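Local coordinates for protein putative adenosine kinase (Schistosoma mansoni, PDB 3VAS) that binds adenosine in a buried pocket and, as a pfkB-family adenosine kinase, probably phosphorylates it to AMP with ATP, at residues M30-L35 against T154-A159; G82-T87 against Y183-V188; I236-E241 against A321-F326. All coordinates share one frame; numbering follows the deposited sequence.

Overall arrangement
All three contacts are buried, contact 2 lying closest to the middle of this pfkB kinase chain. Contact 1 and contact 2 both touch adenosine and meet each other through the neighbouring strands 27-40 and 181-185; their centres are about 10 Å apart. Contact 1 brings strand 27-40 against the end of strand 150-157 and relies on water and the ligand for its polar bonds, whereas contact 2 sets a helix start on a strand end with a direct hydrogen bond. Contact 3, centred about 11 Å from contact 2 and touching it through Ala323 and Ala324, does not reach contact 1. It is wholly apolar, an aromatic interface that does not touch adenosine; the Ala323 side chain is about 10 Å from it.

Contact 1: residues M30-L35 against T154-A159; sequences MGNPLL and TYLGAA. With ADN (adenosine), chain C.
Leu34 lays its forked end against Thr154 and Leu156, with CD1 3.9 Å from Thr154 CG2 and CD2 4.3 Å from Leu156 CD2. The same CD1 methyl also comes over one face of the adenine, 3.5 Å from C4 of adenosine, and Phe187 covers the opposite face of the base. One branch of a single leucine thus serves both the protein packing and the ligand, while the other lies against the backbone where strand 150-157 turns. Asn32 and Ala159 meet methylene to methyl, CB to CB at 3.7 Å. Asn32 CG sits beside its backbone N (chi1 -46°), a torsion that carries the amide toward the base, where ND2 donates an almost straight bond of 3.0 Å to N1 of adenosine (166° at the hydrogen). Its OD1 is engaged by the hydroxyl of Thr191, which fixes the rotation of the amide and helps to present the N-H side to the purine. In the pfkB kinases a small lid of strands closes over a larger alpha/beta domain, and strand 150-157, paired with strands 55-58 and 138-145, is consistent with that lid; here it reaches the central strand 27-40 around the substrate. Thr154 OG1 lies 2.8 Å from N7 of adenosine, and Leu156 CD2 approaches the exocyclic N6 at 3.7 Å, so the two residues line the imidazole and amino sides of the base. The chain then reverses in a type II' turn from Leu156 to Ala159, with Gly157 taking the positive phi that this turn needs in its second position. No direct hydrogen bond joins the two segments; instead a water donates to Gly31 O at 2.7 Å and also to Ala159 O, tying the turn to the broken strand.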
loop_
_atom_site.group_PDB
_atom_site.type_symbol
_atom_site.label_atom_id
_atom_site.label_comp_id
_atom_site.label_asym_id
_atom_site.label_seq_id
_atom_site.Cartn_x
_atom_site.Cartn_y
_atom_site.Cartn_z
ATOM N N MET A 30 -0.539 -8.071 -5.779
ATOM C CA MET A 30 -0.944 -9.111 -4.832
ATOM C C MET A 30 -0.840 -8.535 -3.429
ATOM O O MET A 30 0.068 -7.760 -3.150
ATOM C CB MET A 30 -0.103 -10.388 -4.970
ATOM C CG MET A 30 1.382 -10.237 -4.640
ATOM S SD MET A 30 2.239 -11.823 -4.411
ATOM C CE MET A 30 1.888 -12.185 -2.706
ATOM N N GLY A 31 -1.774 -8.888 -2.551
ATOM C CA GLY A 31 -1.745 -8.338 -1.206
ATOM C C GLY A 31 -2.717 -8.927 -0.203
ATOM O O GLY A 31 -3.215 -10.047 -0.364
ATOM N N ASN A 32 -2.976 -8.159 0.852
ATOM C CA ASN A 32 -3.898 -8.571 1.898
ATOM C C ASN A 32 -5.229 -7.831 1.762
ATOM O O ASN A 32 -5.321 -6.643 2.070
ATOM C CB ASN A 32 -3.278 -8.308 3.276
ATOM C CG ASN A 32 -1.833 -8.782 3.367
ATOM O OD1 ASN A 32 -1.460 -9.789 2.762
ATOM N ND2 ASN A 32 -1.013 -8.055 4.119
ATOM N N PRO A 33 -6.267 -8.523 1.278
ATOM C CA PRO A 33 -7.553 -7.826 1.163
ATOM C C PRO A 33 -8.242 -7.809 2.516
ATOM O O PRO A 33 -8.487 -8.868 3.101
ATOM C CB PRO A 33 -8.324 -8.669 0.143
ATOM C CG PRO A 33 -7.730 -10.028 0.239
ATOM C CD PRO A 33 -6.312 -9.891 0.734
ATOM N N LEU A 34 -8.524 -6.614 3.020
ATOM C CA LEU A 34 -9.012 -6.468 4.386
ATOM C C LEU A 34 -10.248 -5.584 4.450
ATOM O O LEU A 34 -10.446 -4.701 3.613
ATOM C CB LEU A 34 -7.917 -5.870 5.276
ATOM C CG LEU A 34 -6.554 -6.567 5.309
ATOM C CD1 LEU A 34 -5.513 -5.673 5.979
ATOM C CD2 LEU A 34 -6.651 -7.914 6.026
ATOM N N LEU A 35 -11.083 -5.822 5.453
ATOM C CA LEU A 35 -12.211 -4.939 5.699
ATOM C C LEU A 35 -11.805 -3.887 6.726
ATOM O O LEU A 35 -11.361 -4.223 7.826
ATOM C CB LEU A 35 -13.415 -5.733 6.201
ATOM C CG LEU A 35 -14.683 -4.911 6.432
ATOM C CD1 LEU A 35 -15.326 -4.539 5.104
ATOM C CD2 LEU A 35 -15.660 -5.656 7.320
ATOM N N THR A 154 -4.607 -4.262 13.010
ATOM C CA THR A 154 -4.935 -5.177 11.928
ATOM C C THR A 154 -4.950 -6.642 12.350
ATOM O O THR A 154 -3.983 -7.141 12.922
ATOM C CB THR A 154 -3.938 -5.025 10.770
ATOM O OG1 THR A 154 -4.001 -3.686 10.271
ATOM C CG2 THR A 154 -4.265 -5.999 9.649
ATOM N N TYR A 155 -6.060 -7.316 12.070
ATOM C CA TYR A 155 -6.145 -8.767 12.205
ATOM C C TYR A 155 -6.139 -9.369 10.804
ATOM O O TYR A 155 -7.135 -9.300 10.086
ATOM C CB TYR A 155 -7.416 -9.183 12.953
ATOM C CG TYR A 155 -7.494 -10.678 13.203
ATOM C CD1 TYR A 155 -6.699 -11.279 14.170
ATOM C CD2 TYR A 155 -8.350 -11.488 12.463
ATOM C CE1 TYR A 155 -6.750 -12.641 14.399
ATOM C CE2 TYR A 155 -8.410 -12.858 12.687
ATOM C CZ TYR A 155 -7.608 -13.425 13.658
ATOM O OH TYR A 155 -7.654 -14.782 13.895
ATOM N N LEU A 156 -5.006 -9.936 10.414
ATOM C CA LEU A 156 -4.804 -10.380 9.039
ATOM C C LEU A 156 -5.756 -11.492 8.607
ATOM O O LEU A 156 -6.186 -11.521 7.453
ATOM C CB LEU A 156 -3.350 -10.796 8.818
ATOM C CG LEU A 156 -2.374 -9.616 8.729
ATOM C CD1 LEU A 156 -0.930 -10.100 8.652
ATOM C CD2 LEU A 156 -2.713 -8.748 7.532
ATOM N N GLY A 157 -6.079 -12.395 9.532
ATOM C CA GLY A 157 -7.037 -13.461 9.277
ATOM C C GLY A 157 -6.750 -14.263 8.020
ATOM O O GLY A 157 -5.643 -14.776 7.837
ATOM N N ALA A 158 -7.741 -14.339 7.137
ATOM C CA ALA A 158 -7.638 -15.140 5.918
ATOM C C ALA A 158 -6.459 -14.759 5.018
ATOM O O ALA A 158 -5.915 -15.615 4.316
ATOM C CB ALA A 158 -8.939 -15.075 5.137
ATOM N N ALA A 159 -6.066 -13.485 5.047
ATOM C CA ALA A 159 -4.971 -12.980 4.219
ATOM C C ALA A 159 -3.642 -13.718 4.415
ATOM O O ALA A 159 -2.811 -13.747 3.507
ATOM C CB ALA A 159 -4.784 -11.479 4.440
HETATM O "O5'" ADN C . -3.139 2.821 4.156
HETATM C "C5'" ADN C . -4.347 2.570 4.872
HETATM C "C4'" ADN C . -4.852 1.170 4.622
HETATM O "O4'" ADN C . -3.903 0.215 5.123
HETATM C "C3'" ADN C . -6.190 0.802 5.274
HETATM O "O3'" ADN C . -7.206 0.727 4.272
HETATM C "C2'" ADN C . -5.951 -0.607 5.865
HETATM O "O2'" ADN C . -6.928 -1.563 5.516
HETATM C "C1'" ADN C . -4.580 -0.991 5.306
HETATM N N9 ADN C . -3.794 -1.867 6.175
HETATM C C8 ADN C . -3.618 -1.744 7.477
HETATM N N7 ADN C . -2.783 -2.874 7.918
HETATM C C5 ADN C . -2.486 -3.676 6.776
HETATM C C6 ADN C . -1.749 -4.847 6.624
HETATM N N6 ADN C . -1.123 -5.455 7.767
HETATM N N1 ADN C . -1.629 -5.427 5.367
HETATM C C2 ADN C . -2.225 -4.851 4.274
HETATM N N3 ADN C . -2.947 -3.696 4.422
HETATM C C4 ADN C . -3.071 -3.115 5.709
HETATM O O HOH W 1 -3.798 -12.229 1.058
#

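Contact 2: residues G82-T87 against Y183-V188; sequences GATLNT and YIAGFV. With ADN (adenosine), chain C.
Thr84 meets strand 181-185 with both branches of its side chain. Its OG1 lies beside the backbone N and CG2 anti to it (chi1 -58°), which turns the hydroxyl to accept a hydrogen bond from Ala185 N (3.1 Å, 160° at the hydrogen) and the methyl to Tyr183 O, 3.4 Å away. One turn on, Thr87 crosses the Tyr183 side chain at about a right angle, its CG2 resting 3.5 Å above the ring centroid in a CH-pi contact. Ala83 CB meets the edge of the Phe187 ring at CD1, 3.5 Å away, and that ring turns one face to the adenine. The start of helix 83-95 supplies part of the substrate's polar grip, as in the ribokinase fold: Gly82 N, at the N-cap position, donates to O2' of adenosine (3.1 Å), Ala83 N to N3 (3.2 Å), and Asn86 ND2 to O3'; Asp36 and Asp320 are further partners. Around this first shell, a water donates to Thr87 OG1 and hydrogen-bonds Tyr183 OH at 2.6 Å, with Asp320 O and Asn213 ND2 also bonding the two hydroxyls. Because the strand end is bonded to the helix whose N-cap and first-residue amides bond the nucleoside, ribose recognition and the aromatic cover of the base share one buried framework.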
loop_
_atom_site.group_PDB
_atom_site.type_symbol
_atom_site.label_atom_id
_atom_site.label_comp_id
_atom_site.label_asym_id
_atom_site.label_seq_id
_atom_site.Cartn_x
_atom_site.Cartn_y
_atom_site.Cartn_z
ATOM N N GLY A 82 -7.102 -2.707 2.666
ATOM C CA GLY A 82 -5.934 -3.410 2.160
ATOM C C GLY A 82 -5.079 -2.481 1.312
ATOM O O GLY A 82 -5.532 -1.975 0.278
ATOM N N ALA A 83 -3.841 -2.262 1.748
ATOM C CA ALA A 83 -2.973 -1.257 1.145
ATOM C C ALA A 83 -2.734 -1.475 -0.351
ATOM O O ALA A 83 -2.907 -0.556 -1.148
ATOM C CB ALA A 83 -1.646 -1.176 1.895
ATOM N N THR A 84 -2.339 -2.688 -0.722
ATOM C CA THR A 84 -2.056 -2.997 -2.117
ATOM C C THR A 84 -3.326 -2.894 -2.954
ATOM O O THR A 84 -3.309 -2.347 -4.057
ATOM C CB THR A 84 -1.453 -4.408 -2.286
ATOM O OG1 THR A 84 -0.242 -4.517 -1.526
ATOM C CG2 THR A 84 -1.154 -4.695 -3.761
ATOM N N LEU A 85 -4.424 -3.415 -2.415
ATOM C CA LEU A 85 -5.695 -3.396 -3.117
ATOM C C LEU A 85 -6.190 -1.963 -3.343
ATOM O O LEU A 85 -6.671 -1.643 -4.428
ATOM C CB LEU A 85 -6.746 -4.250 -2.387
ATOM C CG LEU A 85 -8.150 -4.250 -3.003
ATOM C CD1 LEU A 85 -8.111 -4.659 -4.481
ATOM C CD2 LEU A 85 -9.112 -5.149 -2.218
ATOM N N ASN A 86 -6.058 -1.111 -2.324
ATOM C CA ASN A 86 -6.405 0.304 -2.453
ATOM C C ASN A 86 -5.692 0.947 -3.649
ATOM O O ASN A 86 -6.318 1.593 -4.492
ATOM C CB ASN A 86 -6.045 1.088 -1.182
ATOM C CG ASN A 86 -6.985 0.814 -0.014
ATOM O OD1 ASN A 86 -8.059 0.230 -0.172
ATOM N ND2 ASN A 86 -6.585 1.270 1.171
ATOM N N THR A 87 -4.380 0.746 -3.714
ATOM C CA THR A 87 -3.549 1.329 -4.760
ATOM C C THR A 87 -3.902 0.800 -6.147
ATOM O O THR A 87 -4.104 1.571 -7.086
ATOM C CB THR A 87 -2.052 1.078 -4.469
ATOM O OG1 THR A 87 -1.670 1.809 -3.298
ATOM C CG2 THR A 87 -1.182 1.522 -5.635
ATOM N N TYR A 183 2.753 -3.771 -8.411
ATOM C CA TYR A 183 2.727 -3.028 -7.165
ATOM C C TYR A 183 2.457 -3.984 -6.012
ATOM O O TYR A 183 1.395 -4.606 -5.956
ATOM C CB TYR A 183 1.660 -1.928 -7.181
ATOM C CG TYR A 183 1.659 -1.105 -5.909
ATOM C CD1 TYR A 183 2.548 -0.043 -5.740
ATOM C CD2 TYR A 183 0.791 -1.402 -4.863
ATOM C CE1 TYR A 183 2.563 0.707 -4.571
ATOM C CE2 TYR A 183 0.801 -0.663 -3.689
ATOM C CZ TYR A 183 1.684 0.391 -3.549
ATOM O OH TYR A 183 1.682 1.130 -2.387
ATOM N N ILE A 184 3.421 -4.115 -5.105
ATOM C CA ILE A 184 3.211 -4.877 -3.879
ATOM C C ILE A 184 3.688 -4.082 -2.663
ATOM O O ILE A 184 4.837 -3.636 -2.608
ATOM C CB ILE A 184 3.939 -6.237 -3.898
ATOM C CG1 ILE A 184 3.673 -6.995 -5.201
ATOM C CG2 ILE A 184 3.512 -7.083 -2.702
ATOM C CD1 ILE A 184 4.429 -8.309 -5.295
ATOM N N ALA A 185 2.794 -3.898 -1.697
ATOM C CA ALA A 185 3.135 -3.206 -0.457
ATOM C C ALA A 185 3.983 -4.089 0.455
ATOM O O ALA A 185 3.914 -5.320 0.386
ATOM C CB ALA A 185 1.871 -2.757 0.272
ATOM N N GLY A 186 4.777 -3.448 1.309
ATOM C CA GLY A 186 5.606 -4.157 2.264
ATOM C C GLY A 186 4.801 -5.049 3.189
ATOM O O GLY A 186 5.314 -6.046 3.693
ATOM N N PHE A 187 3.538 -4.687 3.406
ATOM C CA PHE A 187 2.629 -5.441 4.265
ATOM C C PHE A 187 2.544 -6.926 3.917
ATOM O O PHE A 187 2.219 -7.751 4.771
ATOM C CB PHE A 187 1.223 -4.847 4.192
ATOM C CG PHE A 187 1.055 -3.559 4.954
ATOM C CD1 PHE A 187 0.444 -2.466 4.360
ATOM C CD2 PHE A 187 1.479 -3.450 6.269
ATOM C CE1 PHE A 187 0.277 -1.281 5.056
ATOM C CE2 PHE A 187 1.313 -2.269 6.968
ATOM C CZ PHE A 187 0.711 -1.185 6.360
ATOM N N VAL A 188 2.826 -7.261 2.663
ATOM C CA VAL A 188 2.695 -8.637 2.187
ATOM C C VAL A 188 3.850 -9.525 2.668
ATOM O O VAL A 188 3.776 -10.753 2.605
ATOM C CB VAL A 188 2.550 -8.671 0.651
ATOM C CG1 VAL A 188 2.198 -10.070 0.160
ATOM C CG2 VAL A 188 1.471 -7.687 0.228
HETATM O "O5'" ADN C . -3.139 2.821 4.156
HETATM C "C5'" ADN C . -4.347 2.570 4.872
HETATM C "C4'" ADN C . -4.852 1.170 4.622
HETATM O "O4'" ADN C . -3.903 0.215 5.123
HETATM C "C3'" ADN C . -6.190 0.802 5.274
HETATM O "O3'" ADN C . -7.206 0.727 4.272
HETATM C "C2'" ADN C . -5.951 -0.607 5.865
HETATM O "O2'" ADN C . -6.928 -1.563 5.516
HETATM C "C1'" ADN C . -4.580 -0.991 5.306
HETATM N N9 ADN C . -3.794 -1.867 6.175
HETATM C C8 ADN C . -3.618 -1.744 7.477
HETATM N N7 ADN C . -2.783 -2.874 7.918
HETATM C C5 ADN C . -2.486 -3.676 6.776
HETATM C C6 ADN C . -1.749 -4.847 6.624
HETATM N N6 ADN C . -1.123 -5.455 7.767
HETATM N N1 ADN C . -1.629 -5.427 5.367
HETATM C C2 ADN C . -2.225 -4.851 4.274
HETATM N N3 ADN C . -2.947 -3.696 4.422
HETATM C C4 ADN C . -3.071 -3.115 5.709
HETATM O O HOH W 2 -0.392 0.966 -0.778
#

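Contact 3: residues I236-E241 against A321-F326; sequences IVFGNE and AFAAGF
Phe238 of strand 236-240 reaches across to helix 318-330 and meets three of its residues, and all that passes between the two segments is apolar. The CH-pi contact comes first: Ala323 sets its CB almost exactly over the centre of the Phe238 ring, 4.1 Å from the centroid and 4° off the ring normal. Ala323 CA lies over the same ring, nearer its rim, 3.9 Å from Phe238 CE1. Next is an aromatic pair. Phe238 turns its edge toward the face of Phe326 in an offset edge-to-face geometry, centroids 5.9 Å apart and planes at 78°, with Phe238 CZ and Phe326 CD2 3.9 Å apart. Phe326 can receive it because its CG stands anti to the backbone N (chi1 -177°), which extends the ring from the helix toward the strand. Simple apolar packing completes the set: Phe322 CE2 and Phe238 CE1 meet edge against edge at 4.2 Å, and Ile236 CD1 touches the rim of Phe326 at CE2, also at 4.2 Å. In the alpha/beta core of a pfkB kinase, strands 209-213 and 279-284 flank strand 236-240 in parallel, and helix 318-330, which begins within the family's Gly-Ala-Gly-Asp signature, packs on this part of the sheet. The Phe326 ring also meets that of Tyr330, and Ser339 and Ala343 of helix 336-351 touch it. Ala323 reaches Thr87 of helix 83-95 too. With no hydrogen bond across it, the interface rests on burial of apolar surface, close fit and weak C-H to aromatic attraction, so this part of the helix's seating depends in part on how the Phe238 ring fits Ala323 and the two phenylalanines, with Ile236 against Phe326.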
loop_
_atom_site.group_PDB
_atom_site.type_symbol
_atom_site.label_atom_id
_atom_site.label_comp_id
_atom_site.label_asym_id
_atom_site.label_seq_id
_atom_site.Cartn_x
_atom_site.Cartn_y
_atom_site.Cartn_z
ATOM N N ILE A 236 11.004 1.141 -8.269
ATOM C CA ILE A 236 10.467 2.319 -7.591
ATOM C C ILE A 236 10.105 1.971 -6.148
ATOM O O ILE A 236 9.449 0.959 -5.896
ATOM C CB ILE A 236 9.206 2.864 -8.306
ATOM C CG1 ILE A 236 9.497 3.148 -9.784
ATOM C CG2 ILE A 236 8.691 4.125 -7.617
ATOM C CD1 ILE A 236 8.314 3.731 -10.536
ATOM N N VAL A 237 10.542 2.804 -5.206
ATOM C CA VAL A 237 10.230 2.594 -3.795
ATOM C C VAL A 237 9.513 3.806 -3.214
ATOM O O VAL A 237 9.993 4.936 -3.333
ATOM C CB VAL A 237 11.501 2.309 -2.958
ATOM C CG1 VAL A 237 11.143 2.103 -1.491
ATOM C CG2 VAL A 237 12.247 1.097 -3.501
ATOM N N PHE A 238 8.359 3.562 -2.598
ATOM C CA PHE A 238 7.586 4.602 -1.935
ATOM C C PHE A 238 7.747 4.476 -0.426
ATOM O O PHE A 238 7.817 3.365 0.109
ATOM C CB PHE A 238 6.095 4.463 -2.262
ATOM C CG PHE A 238 5.750 4.685 -3.709
ATOM C CD1 PHE A 238 5.403 5.947 -4.166
ATOM C CD2 PHE A 238 5.740 3.628 -4.606
ATOM C CE1 PHE A 238 5.067 6.155 -5.489
ATOM C CE2 PHE A 238 5.400 3.827 -5.943
ATOM C CZ PHE A 238 5.064 5.093 -6.382
ATOM N N GLY A 239 7.773 5.610 0.264
ATOM C CA GLY A 239 7.826 5.609 1.713
ATOM C C GLY A 239 7.294 6.911 2.266
ATOM O O GLY A 239 7.097 7.869 1.519
ATOM N N ASN A 240 7.042 6.950 3.568
ATOM C CA ASN A 240 6.750 8.218 4.236
ATOM C C ASN A 240 7.832 8.549 5.265
ATOM O O ASN A 240 8.776 7.780 5.440
ATOM C CB ASN A 240 5.338 8.239 4.846
ATOM C CG ASN A 240 5.161 7.244 5.989
ATOM O OD1 ASN A 240 6.125 6.813 6.618
ATOM N ND2 ASN A 240 3.913 6.881 6.264
ATOM N N GLU A 241 7.688 9.679 5.948
ATOM C CA GLU A 241 8.717 10.148 6.874
ATOM C C GLU A 241 9.010 9.179 8.032
ATOM O O GLU A 241 10.171 8.906 8.329
ATOM C CB GLU A 241 8.371 11.544 7.405
ATOM C CG GLU A 241 9.509 12.209 8.172
ATOM C CD GLU A 241 9.460 13.720 8.087
ATOM O OE1 GLU A 241 10.532 14.340 7.926
ATOM O OE2 GLU A 241 8.350 14.288 8.177
ATOM N N ALA A 321 -3.209 6.102 -2.152
ATOM C CA ALA A 321 -3.703 6.891 -3.274
ATOM C C ALA A 321 -2.543 7.570 -3.988
ATOM O O ALA A 321 -2.491 7.605 -5.219
ATOM C CB ALA A 321 -4.692 7.934 -2.789
ATOM N N PHE A 322 -1.619 8.111 -3.200
ATOM C CA PHE A 322 -0.442 8.770 -3.743
ATOM C C PHE A 322 0.278 7.843 -4.713
ATOM O O PHE A 322 0.614 8.242 -5.823
ATOM C CB PHE A 322 0.507 9.205 -2.623
ATOM C CG PHE A 322 1.725 9.937 -3.117
ATOM C CD1 PHE A 322 1.726 11.326 -3.210
ATOM C CD2 PHE A 322 2.866 9.242 -3.497
ATOM C CE1 PHE A 322 2.848 12.008 -3.671
ATOM C CE2 PHE A 322 3.990 9.918 -3.957
ATOM C CZ PHE A 322 3.981 11.301 -4.047
ATOM N N ALA A 323 0.509 6.607 -4.284
ATOM C CA ALA A 323 1.177 5.624 -5.126
ATOM C C ALA A 323 0.391 5.356 -6.409
ATOM O O ALA A 323 0.968 5.318 -7.496
ATOM C CB ALA A 323 1.418 4.318 -4.350
ATOM N N ALA A 324 -0.922 5.170 -6.277
ATOM C CA ALA A 324 -1.794 4.962 -7.435
ATOM C C ALA A 324 -1.704 6.119 -8.427
ATOM O O ALA A 324 -1.508 5.910 -9.628
ATOM C CB ALA A 324 -3.237 4.772 -6.987
ATOM N N GLY A 325 -1.854 7.337 -7.912
ATOM C CA GLY A 325 -1.817 8.531 -8.737
ATOM C C GLY A 325 -0.497 8.665 -9.474
ATOM O O GLY A 325 -0.475 9.012 -10.656
ATOM N N PHE A 326 0.605 8.374 -8.789
ATOM C CA PHE A 326 1.914 8.446 -9.431
ATOM C C PHE A 326 2.056 7.413 -10.539
ATOM O O PHE A 326 2.401 7.750 -11.666
ATOM C CB PHE A 326 3.063 8.259 -8.430
ATOM C CG PHE A 326 4.427 8.395 -9.061
ATOM C CD1 PHE A 326 5.026 9.642 -9.181
ATOM C CD2 PHE A 326 5.088 7.285 -9.568
ATOM C CE1 PHE A 326 6.270 9.779 -9.786
ATOM C CE2 PHE A 326 6.331 7.410 -10.169
ATOM C CZ PHE A 326 6.924 8.663 -10.278
#